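PDB 3CZ8: putative sporulation-specific glycosylase YdhD from Bacillus subtilis subsp. subtilis str. 168, which probably hydrolyses glycosidic bonds of a polysaccharide during sporulation, through the family 18 glycosyl hydrolase domain that makes up this chain. Local coordinates for residues 75-79 against 80-84; 158-161 against 162-165; 210-214 against 215-219; 230-233 against 234-238. The protein carries 1 engineered substitution. All blocks are in the same frame, centred on the assembly; numbering follows the deposited sequence.

Interaction 1 of 4, residues 75-79 against 80-84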
loop_
_atom_site.group_PDB
_atom_site.type_symbol
_atom_site.label_atom_id
_atom_site.label_comp_id
_atom_site.label_asym_id
_atom_site.label_seq_id
_atom_site.Cartn_x
_atom_site.Cartn_y
_atom_site.Cartn_z
ATOM N N ASN A 75 20.375 2.462 5.271
ATOM C CA ASN A 75 21.392 3.129 4.458
ATOM C C ASN A 75 20.840 3.570 3.090
ATOM O O ASN A 75 21.481 3.405 2.047
ATOM C CB ASN A 75 22.644 2.255 4.303
ATOM C CG ASN A 75 22.340 0.866 3.749
ATOM O OD1 ASN A 75 21.310 0.266 4.058
ATOM N ND2 ASN A 75 23.256 0.345 2.939
ATOM N N LEU A 76 19.647 4.149 3.108
ATOM C CA LEU A 76 18.998 4.584 1.882
ATOM C C LEU A 76 19.511 5.933 1.402
ATOM O O LEU A 76 19.817 6.813 2.206
ATOM C CB LEU A 76 17.476 4.619 2.055
ATOM C CG LEU A 76 16.753 3.279 1.873
ATOM C CD1 LEU A 76 15.349 3.374 2.367
ATOM C CD2 LEU A 76 16.742 2.834 0.436
ATOM N N THR A 77 19.621 6.060 0.081
ATOM C CA THR A 77 19.873 7.334 -0.599
ATOM C C THR A 77 18.758 7.560 -1.616
ATOM O O THR A 77 17.755 6.838 -1.604
ATOM C CB THR A 77 21.241 7.363 -1.313
ATOM O OG1 THR A 77 21.386 6.197 -2.135
ATOM C CG2 THR A 77 22.366 7.415 -0.305
ATOM N N SER A 78 18.934 8.554 -2.490
ATOM C CA SER A 78 17.952 8.865 -3.534
ATOM C C SER A 78 17.824 7.750 -4.572
ATOM O O SER A 78 16.725 7.472 -5.056
ATOM C CB SER A 78 18.280 10.196 -4.214
ATOM O OG SER A 78 17.970 11.292 -3.362
ATOM N N GLY A 79 18.947 7.109 -4.890
ATOM C CA GLY A 79 18.965 5.984 -5.822
ATOM C C GLY A 79 18.920 4.613 -5.165
ATOM O O GLY A 79 19.276 3.612 -5.792
ATOM N N GLY A 80 18.488 4.567 -3.904
ATOM C CA GLY A 80 18.329 3.305 -3.176
ATOM C C GLY A 80 19.329 3.072 -2.054
ATOM O O GLY A 80 19.845 4.015 -1.454
ATOM N N PHE A 81 19.590 1.802 -1.764
ATOM C CA PHE A 81 20.487 1.423 -0.683
ATOM C C PHE A 81 21.931 1.645 -1.104
ATOM O O PHE A 81 22.359 1.190 -2.166
ATOM C CB PHE A 81 20.252 -0.033 -0.259
ATOM C CG PHE A 81 18.961 -0.245 0.474
ATOM C CD1 PHE A 81 18.885 -0.031 1.846
ATOM C CD2 PHE A 81 17.817 -0.654 -0.205
ATOM C CE1 PHE A 81 17.688 -0.223 2.537
ATOM C CE2 PHE A 81 16.614 -0.850 0.476
ATOM C CZ PHE A 81 16.549 -0.627 1.849
ATOM N N SER A 82 22.663 2.376 -0.270
ATOM C CA SER A 82 24.035 2.741 -0.571
ATOM C C SER A 82 25.018 1.770 0.062
ATOM O O SER A 82 25.189 1.750 1.287
ATOM C CB SER A 82 24.328 4.169 -0.117
ATOM O OG SER A 82 25.694 4.476 -0.335
ATOM N N THR A 83 25.651 0.974 -0.798
ATOM C CA THR A 83 26.700 0.014 -0.443
ATOM C C THR A 83 27.917 0.719 0.173
ATOM O O THR A 83 28.638 0.154 0.999
ATOM C CB THR A 83 27.145 -0.758 -1.718
ATOM O OG1 THR A 83 25.989 -1.212 -2.435
ATOM C CG2 THR A 83 28.037 -1.950 -1.389
ATOM N N GLU A 84 28.141 1.961 -0.258
ATOM C CA GLU A 84 29.304 2.750 0.156
ATOM C C GLU A 84 29.128 3.505 1.476
ATOM O O GLU A 84 30.058 3.549 2.280
ATOM C CB GLU A 84 29.726 3.722 -0.954
ATOM C CG GLU A 84 30.445 3.063 -2.138
ATOM C CD GLU A 84 29.500 2.503 -3.201
ATOM O OE1 GLU A 84 29.990 1.790 -4.103
ATOM O OE2 GLU A 84 28.276 2.772 -3.146
HETATM O O HOH W 1 20.756 0.655 -4.792
#

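Interaction 2 of 4, residues 158-161 against 162-165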
loop_
_atom_site.group_PDB
_atom_site.type_symbol
_atom_site.label_atom_id
_atom_site.label_comp_id
_atom_site.label_asym_id
_atom_site.label_seq_id
_atom_site.Cartn_x
_atom_site.Cartn_y
_atom_site.Cartn_z
ATOM N N ASP A 158 26.352 -19.964 3.181
ATOM C CA ASP A 158 27.251 -18.821 3.290
ATOM C C ASP A 158 28.112 -18.635 2.033
ATOM O O ASP A 158 29.153 -17.978 2.068
ATOM C CB ASP A 158 28.112 -18.944 4.547
ATOM C CG ASP A 158 28.236 -17.630 5.296
ATOM O OD1 ASP A 158 27.813 -17.572 6.473
ATOM O OD2 ASP A 158 28.738 -16.650 4.704
ATOM N N ASN A 159 27.643 -19.186 0.916
ATOM C CA ASN A 159 28.427 -19.244 -0.318
ATOM C C ASN A 159 28.114 -18.119 -1.293
ATOM O O ASN A 159 28.754 -17.989 -2.337
ATOM C CB ASN A 159 28.239 -20.610 -0.991
ATOM C CG ASN A 159 28.585 -21.770 -0.065
ATOM O OD1 ASN A 159 27.770 -22.662 0.165
ATOM N ND2 ASN A 159 29.789 -21.744 0.491
ATOM N N ILE A 160 27.139 -17.294 -0.937
ATOM C CA ILE A 160 26.663 -16.240 -1.820
ATOM C C ILE A 160 27.315 -14.909 -1.423
ATOM O O ILE A 160 27.244 -14.521 -0.258
ATOM C CB ILE A 160 25.111 -16.160 -1.781
ATOM C CG1 ILE A 160 24.465 -17.556 -1.928
ATOM C CG2 ILE A 160 24.588 -15.207 -2.805
ATOM C CD1 ILE A 160 24.614 -18.228 -3.296
ATOM N N PRO A 161 27.968 -14.220 -2.388
ATOM C CA PRO A 161 28.777 -13.023 -2.114
ATOM C C PRO A 161 28.004 -11.819 -1.557
ATOM O O PRO A 161 28.448 -11.211 -0.580
ATOM C CB PRO A 161 29.380 -12.681 -3.487
ATOM C CG PRO A 161 29.260 -13.932 -4.295
ATOM C CD PRO A 161 27.994 -14.559 -3.824
ATOM N N TRP A 162 26.871 -11.480 -2.173
ATOM C CA TRP A 162 26.037 -10.364 -1.720
ATOM C C TRP A 162 25.204 -10.667 -0.451
ATOM O O TRP A 162 24.449 -9.819 0.024
ATOM C CB TRP A 162 25.146 -9.857 -2.863
ATOM C CG TRP A 162 24.138 -10.856 -3.357
ATOM C CD1 TRP A 162 22.849 -11.004 -2.924
ATOM C CD2 TRP A 162 24.329 -11.837 -4.385
ATOM N NE1 TRP A 162 22.231 -12.018 -3.609
ATOM C CE2 TRP A 162 23.112 -12.544 -4.517
ATOM C CE3 TRP A 162 25.410 -12.186 -5.210
ATOM C CZ2 TRP A 162 22.943 -13.583 -5.442
ATOM C CZ3 TRP A 162 25.244 -13.222 -6.123
ATOM C CH2 TRP A 162 24.020 -13.910 -6.228
ATOM N N LEU A 163 25.359 -11.872 0.091
ATOM C CA LEU A 163 24.696 -12.277 1.321
ATOM C C LEU A 163 25.726 -12.533 2.428
ATOM O O LEU A 163 25.368 -12.791 3.584
ATOM C CB LEU A 163 23.848 -13.538 1.084
ATOM C CG LEU A 163 22.691 -13.505 0.074
ATOM C CD1 LEU A 163 22.018 -14.864 -0.003
ATOM C CD2 LEU A 163 21.664 -12.429 0.403
ATOM N N ARG A 164 27.004 -12.441 2.070
ATOM C CA ARG A 164 28.087 -12.864 2.952
ATOM C C ARG A 164 28.316 -11.871 4.095
ATOM O O ARG A 164 28.820 -12.246 5.142
ATOM C CB ARG A 164 29.370 -13.107 2.142
ATOM C CG ARG A 164 30.061 -14.433 2.440
ATOM C CD ARG A 164 31.063 -14.305 3.569
ATOM N NE ARG A 164 31.193 -15.540 4.342
ATOM C CZ ARG A 164 32.127 -15.763 5.264
ATOM N NH1 ARG A 164 33.051 -14.840 5.534
ATOM N NH2 ARG A 164 32.145 -16.921 5.911
ATOM N N GLY A 165 27.901 -10.619 3.894
ATOM C CA GLY A 165 27.936 -9.582 4.930
ATOM C C GLY A 165 27.025 -9.815 6.134
ATOM O O GLY A 165 27.122 -9.104 7.139
HETATM O O HOH W 2 27.264 -9.058 1.352
#

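Interaction 3 of 4, residues 210-214 against 215-219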
loop_
_atom_site.group_PDB
_atom_site.type_symbol
_atom_site.label_atom_id
_atom_site.label_comp_id
_atom_site.label_asym_id
_atom_site.label_seq_id
_atom_site.Cartn_x
_atom_site.Cartn_y
_atom_site.Cartn_z
ATOM N N ALA A 210 19.883 -23.654 13.041
ATOM C CA ALA A 210 21.163 -24.252 13.404
ATOM C C ALA A 210 22.120 -23.189 13.930
ATOM O O ALA A 210 23.229 -23.508 14.352
ATOM C CB ALA A 210 21.773 -24.957 12.199
ATOM N N GLN A 211 21.682 -21.931 13.907
ATOM C CA GLN A 211 22.546 -20.803 14.230
ATOM C C GLN A 211 21.949 -19.803 15.217
ATOM O O GLN A 211 22.688 -19.101 15.905
ATOM C CB GLN A 211 22.962 -20.080 12.944
ATOM C CG GLN A 211 24.151 -20.712 12.240
ATOM C CD GLN A 211 24.412 -20.098 10.885
ATOM O OE1 GLN A 211 23.560 -20.142 9.997
ATOM N NE2 GLN A 211 25.596 -19.520 10.713
ATOM N N VAL A 212 20.618 -19.730 15.278
ATOM C CA VAL A 212 19.910 -18.728 16.093
ATOM C C VAL A 212 18.810 -19.433 16.905
ATOM O O VAL A 212 18.171 -20.337 16.378
ATOM C CB VAL A 212 19.247 -17.624 15.191
ATOM C CG1 VAL A 212 18.790 -16.436 16.015
ATOM C CG2 VAL A 212 20.202 -17.135 14.095
ATOM N N PRO A 213 18.600 -19.039 18.187
ATOM C CA PRO A 213 17.416 -19.507 18.922
ATOM C C PRO A 213 16.121 -19.199 18.179
ATOM O O PRO A 213 15.946 -18.086 17.669
ATOM C CB PRO A 213 17.481 -18.725 20.239
ATOM C CG PRO A 213 18.904 -18.413 20.417
ATOM C CD PRO A 213 19.461 -18.195 19.038
ATOM N N SER A 214 15.236 -20.196 18.121
ATOM C CA SER A 214 14.019 -20.143 17.310
ATOM C C SER A 214 13.034 -19.025 17.670
ATOM O O SER A 214 12.325 -18.517 16.800
ATOM C CB SER A 214 13.324 -21.502 17.316
ATOM O OG SER A 214 14.125 -22.467 16.643
ATOM N N ARG A 215 13.024 -18.617 18.935
ATOM C CA ARG A 215 12.127 -17.558 19.390
ATOM C C ARG A 215 12.577 -16.147 18.978
ATOM O O ARG A 215 11.864 -15.171 19.219
ATOM C CB ARG A 215 11.919 -17.644 20.907
ATOM C CG ARG A 215 13.054 -17.067 21.747
ATOM C CD ARG A 215 12.553 -16.671 23.126
ATOM N NE ARG A 215 13.109 -15.386 23.537
ATOM C CZ ARG A 215 12.463 -14.225 23.459
ATOM N NH1 ARG A 215 13.059 -13.110 23.857
ATOM N NH2 ARG A 215 11.219 -14.175 22.997
ATOM N N LYS A 216 13.765 -16.046 18.381
ATOM C CA LYS A 216 14.268 -14.785 17.831
ATOM C C LYS A 216 13.933 -14.611 16.342
ATOM O O LYS A 216 14.211 -13.560 15.766
ATOM C CB LYS A 216 15.793 -14.708 17.981
ATOM C CG LYS A 216 16.323 -14.708 19.398
ATOM C CD LYS A 216 17.784 -14.294 19.392
ATOM C CE LYS A 216 18.290 -14.062 20.795
ATOM N NZ LYS A 216 19.589 -13.347 20.794
ATOM N N ILE A 217 13.335 -15.635 15.738
ATOM C CA ILE A 217 13.171 -15.697 14.285
ATOM C C ILE A 217 11.773 -15.282 13.823
ATOM O O ILE A 217 10.777 -15.899 14.201
ATOM C CB ILE A 217 13.507 -17.114 13.731
ATOM C CG1 ILE A 217 14.926 -17.537 14.136
ATOM C CG2 ILE A 217 13.351 -17.154 12.215
ATOM C CD1 ILE A 217 15.253 -19.005 13.850
ATOM N N ILE A 218 11.721 -14.245 12.990
ATOM C CA ILE A 218 10.477 -13.797 12.377
ATOM C C ILE A 218 10.629 -13.958 10.866
ATOM O O ILE A 218 11.581 -13.445 10.281
ATOM C CB ILE A 218 10.141 -12.324 12.768
ATOM C CG1 ILE A 218 9.760 -12.216 14.252
ATOM C CG2 ILE A 218 9.008 -11.764 11.920
ATOM C CD1 ILE A 218 10.900 -11.879 15.191
ATOM N N ILE A 219 9.714 -14.704 10.246
ATOM C CA ILE A 219 9.713 -14.863 8.785
ATOM C C ILE A 219 8.876 -13.765 8.102
ATOM O O ILE A 219 7.648 -13.758 8.187
ATOM C CB ILE A 219 9.253 -16.284 8.347
ATOM C CG1 ILE A 219 10.074 -17.384 9.047
ATOM C CG2 ILE A 219 9.298 -16.439 6.821
ATOM C CD1 ILE A 219 11.596 -17.352 8.784
#

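Interaction 4 of 4, residues 230-233 against 234-238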
loop_
_atom_site.group_PDB
_atom_site.type_symbol
_atom_site.label_atom_id
_atom_site.label_comp_id
_atom_site.label_asym_id
_atom_site.label_seq_id
_atom_site.Cartn_x
_atom_site.Cartn_y
_atom_site.Cartn_z
ATOM N N ILE A 230 6.708 -13.014 -20.679
ATOM C CA ILE A 230 7.417 -14.216 -21.146
ATOM C C ILE A 230 7.746 -14.115 -22.648
ATOM O O ILE A 230 7.288 -13.183 -23.313
ATOM C CB ILE A 230 6.818 -15.570 -20.659
ATOM C CG1 ILE A 230 5.308 -15.642 -20.876
ATOM C CG2 ILE A 230 7.196 -15.806 -19.202
ATOM C CD1 ILE A 230 4.724 -17.017 -20.569
ATOM N N PRO A 231 8.429 -15.119 -23.221
ATOM C CA PRO A 231 9.787 -14.978 -23.672
ATOM C C PRO A 231 10.519 -13.793 -23.013
ATOM O O PRO A 231 10.476 -12.656 -23.497
ATOM C CB PRO A 231 9.605 -14.917 -25.193
ATOM C CG PRO A 231 8.292 -15.894 -25.397
ATOM C CD PRO A 231 7.842 -16.256 -23.940
ATOM N N TYR A 232 11.157 -14.103 -21.880
ATOM C CA TYR A 232 11.870 -13.136 -21.044
ATOM C C TYR A 232 13.052 -12.492 -21.770
ATOM O O TYR A 232 13.850 -13.173 -22.420
ATOM C CB TYR A 232 12.329 -13.786 -19.727
ATOM C CG TYR A 232 13.254 -12.919 -18.890
ATOM C CD1 TYR A 232 12.781 -11.764 -18.264
ATOM C CD2 TYR A 232 14.601 -13.248 -18.731
ATOM C CE1 TYR A 232 13.624 -10.961 -17.502
ATOM C CE2 TYR A 232 15.453 -12.450 -17.971
ATOM C CZ TYR A 232 14.956 -11.310 -17.358
ATOM O OH TYR A 232 15.788 -10.512 -16.604
ATOM N N GLN A 233 13.140 -11.173 -21.638
ATOM C CA GLN A 233 14.112 -10.358 -22.348
ATOM C C GLN A 233 15.076 -9.692 -21.350
ATOM O O GLN A 233 14.621 -9.121 -20.355
ATOM C CB GLN A 233 13.368 -9.308 -23.195
ATOM C CG GLN A 233 14.238 -8.282 -23.933
ATOM C CD GLN A 233 14.912 -8.835 -25.182
ATOM O OE1 GLN A 233 14.557 -9.905 -25.685
ATOM N NE2 GLN A 233 15.892 -8.095 -25.693
ATOM N N PRO A 234 16.393 -9.765 -21.627
ATOM C CA PRO A 234 17.421 -9.025 -20.890
ATOM C C PRO A 234 17.221 -7.517 -21.019
ATOM O O PRO A 234 16.895 -7.020 -22.102
ATOM C CB PRO A 234 18.723 -9.434 -21.587
ATOM C CG PRO A 234 18.407 -10.683 -22.309
ATOM C CD PRO A 234 16.976 -10.604 -22.690
ATOM N N GLY A 235 17.400 -6.801 -19.915
ATOM C CA GLY A 235 17.198 -5.357 -19.901
ATOM C C GLY A 235 15.826 -4.936 -19.406
ATOM O O GLY A 235 15.685 -3.866 -18.805
ATOM N N THR A 236 14.815 -5.771 -19.654
ATOM C CA THR A 236 13.432 -5.451 -19.262
ATOM C C THR A 236 13.199 -5.646 -17.767
ATOM O O THR A 236 13.755 -6.556 -17.147
ATOM C CB THR A 236 12.370 -6.296 -20.011
ATOM O OG1 THR A 236 12.613 -7.687 -19.778
ATOM C CG2 THR A 236 12.360 -6.004 -21.512
ATOM N N VAL A 237 12.357 -4.786 -17.206
ATOM C CA VAL A 237 11.996 -4.836 -15.798
ATOM C C VAL A 237 10.535 -5.289 -15.684
ATOM O O VAL A 237 9.656 -4.733 -16.347
ATOM C CB VAL A 237 12.194 -3.449 -15.123
ATOM C CG1 VAL A 237 11.923 -3.514 -13.625
ATOM C CG2 VAL A 237 13.602 -2.916 -15.382
ATOM N N ALA A 238 10.289 -6.302 -14.853
ATOM C CA ALA A 238 8.930 -6.752 -14.545
ATOM C C ALA A 238 8.179 -5.705 -13.732
ATOM O O ALA A 238 8.788 -4.854 -13.084
ATOM C CB ALA A 238 8.963 -8.064 -13.795
#

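Interaction 1 of 4, residues 75-79 against 80-84
Asn75 and Ser82 are tied twice across a tight reversal of the chain, once by backbone and once through a side chain. Ser82 N gives its hydrogen almost straight to Asn75 O, at 2.8 Å. The side-chain amide adds a second bond: with CG lodged between the backbone N and the carbonyl carbon (chi1 55°), Asn75 ND2 comes within 2.9 Å of Ser82 O and meets it from above the carbonyl plane. The same ND2 also bonds Glu120 O, the backbone of the predicted proton donor. A leucine in place of Asn75 would probably leave Ser82 O and Glu120 O without this shared donor and slacken the tie between hairpin and active-site loop. Gly80 O is held by two donors of Thr77, which reach it from opposite faces of its plane: the backbone N at 2.6 Å and the hydroxyl OG1 at 2.8 Å. The return bond, Gly80 N to Thr77 O, is weak. These pairs close an antiparallel beta hairpin at the end of strand 68-77 of the TIM barrel, turned by a type I beta turn from Thr77 to Gly80. Contacts to the Phe81 ring are of two kinds. Leu76 CD2 sits 3.5 Å from the centroid of the Phe81 ring, a CH-pi contact over the middle of one face, while the polar Asn75 OD1 lies at the ring edge, 3.3 Å from Phe81 CD1. The Phe81 side chain also touches Glu120. Thr77 CG2 packs on Ser82 CB. Beyond the hairpin, Ser82 takes the N-cap position of helix 83-90, its OG accepting from Ile85 N.

Interaction 2 of 4, residues 158-161 against 162-165
Asp158 OD2 is the polar atom on which two arginines converge. Arg164 NE reaches it at 2.7 Å in a salt bridge whose hydrogen bond is bent, 135° at the hydrogen; Arg127 makes a second salt bridge to the same oxygen through NH2. Arg164 approaches OD2 from above the carboxylate plane, and the carboxylate and guanidinium planes stand 66° apart, so this is a single-atom grip and not a flat two-pronged pairing. Bends at chi2 (-90°) and chi3 carry the Arg164 chain back toward Asp158, with CG and CD passing close to OD2 on the way. With alanine in place of Arg164, Asp158 would probably keep Arg127 but lose the tie that runs across the loop. The turn itself is drawn in by backbone bonds: Leu163 N to Ile160 O at 3.3 Å and Arg164 N to Pro161 O at the same length. A water accepts from Gly165 N and probably donates to Pro161 O. Apolar contact comes from Ile160: CG2 lies over the face of the Trp162 indole, 3.5 Å from the centroid of its six-membered ring, a CH-pi contact. Ile160 CB also meets Leu163 CD1 at 3.8 Å, the two side chains running alongside each other. The contact lies in the loop between strand 147-153 and helix 168-174 of the TIM barrel. Because Arg127 also donates NE to Arg164 O, the carboxylate of Asp158 and a backbone carbonyl of the turn share one outside arginine, a chemistry that links the loop's shape to the start of helix 127-143.

Interaction 3 of 4, residues 210-214 against 215-219
The loop that carries the chain from helix 198-208 into strand 217-220 ends in a short 3-10 turn, and the contact is the fastening of that turn. Lys216 N bonds Pro213 O at 3.1 Å and Ile217 N bonds Ser214 O at 3.2 Å, each across three residues, the spacing of a 3-10 segment. In both bonds the donor stands above the carbonyl plane. Side chains then close over the turn. Val212 CG1, placed anti to its own backbone nitrogen (chi1 -167°), packs on Lys216 CB at 4.0 Å and lies nearly as close to Lys216 CD; the aliphatic part of the lysine crosses the valine at about a right angle. Lys216 CB also rests 3.4 Å from Pro213 O. The helix-to-strand connection is part of the beta/alpha succession of the TIM barrel, in which strand 217-220 runs parallel to strands 177-181 and 302-310. Beyond its CG, Lys216 is extended, which takes NZ to Gly172 O and Val175 O at the end of helix 168-174. Two carbonyls thus receive the ammonium group, whose charge would probably be welcome at that helix's C-terminal end. Arg215, bent at chi3, brings its guanidinium to Tyr177 OH through NH2. Ile217, the first residue of the strand, comes back over the turn, and in one of its two modelled conformers CG1 nears Pro213 O. The same Ile217 side chain meets Thr208 of helix 198-208, Ile180 of strand 177-181 and Leu300.

Interaction 4 of 4, residues 230-233 against 234-238
Gln233 opens a type II beta turn that ends at Thr236, and its side chain folds back over the residues of that turn. CB lies 3.8 Å from Thr236 CG2. CG, set anti to the backbone nitrogen, keeps near that methyl and comes 3.5 Å from Pro234 O. A bend at chi2 (77°) then swings the amide beside the proline ring: CD sits 3.7 Å from Pro234 CD, OE1 lies 3.9 Å from that same ring carbon, and NE2 is 3.9 Å from Pro234 O. The two side chains cross at about a right angle. Gly235 holds the third position of the turn with a positive phi of 97°, at which a beta carbon would collide with Pro234 O. Pro234 and Gly235 were modelled in two conformations, and these values hold for one of them. The turn belongs to the exposed loop joining strand 225-229 to strand 239-241 in the antiparallel sheet outside the barrel, and Tyr232 packs on Glu191. The bond from Thr236 N to Gln233 O is weak. The threonine hydroxyl adds a second bond, OG1 to Gln233 O, modelled unusually short at 2.5 Å and tilted 24° from the carbonyl plane.

All four are local contacts within one family 18 domain, and their chemistry follows their place. Interactions 1 and 3 are partly buried and both reach the mixed barrel sheet, on opposite sides of the chain's centre: interaction 1 shapes a hairpin beside the predicted proton donor, interaction 3 leads into strand 217-220, away from it. Interactions 2 and 4 are surface loops. Interaction 2 relies on charge and a tryptophan face, whereas interaction 4, in a loop of the added antiparallel sheet, has a hydroxyl bond and scant apolar contact. Interactions 2 and 3 come nearest to each other, about 5 Å between closest atoms, without touching; interactions 3 and 4 are about 36 Å apart between centres.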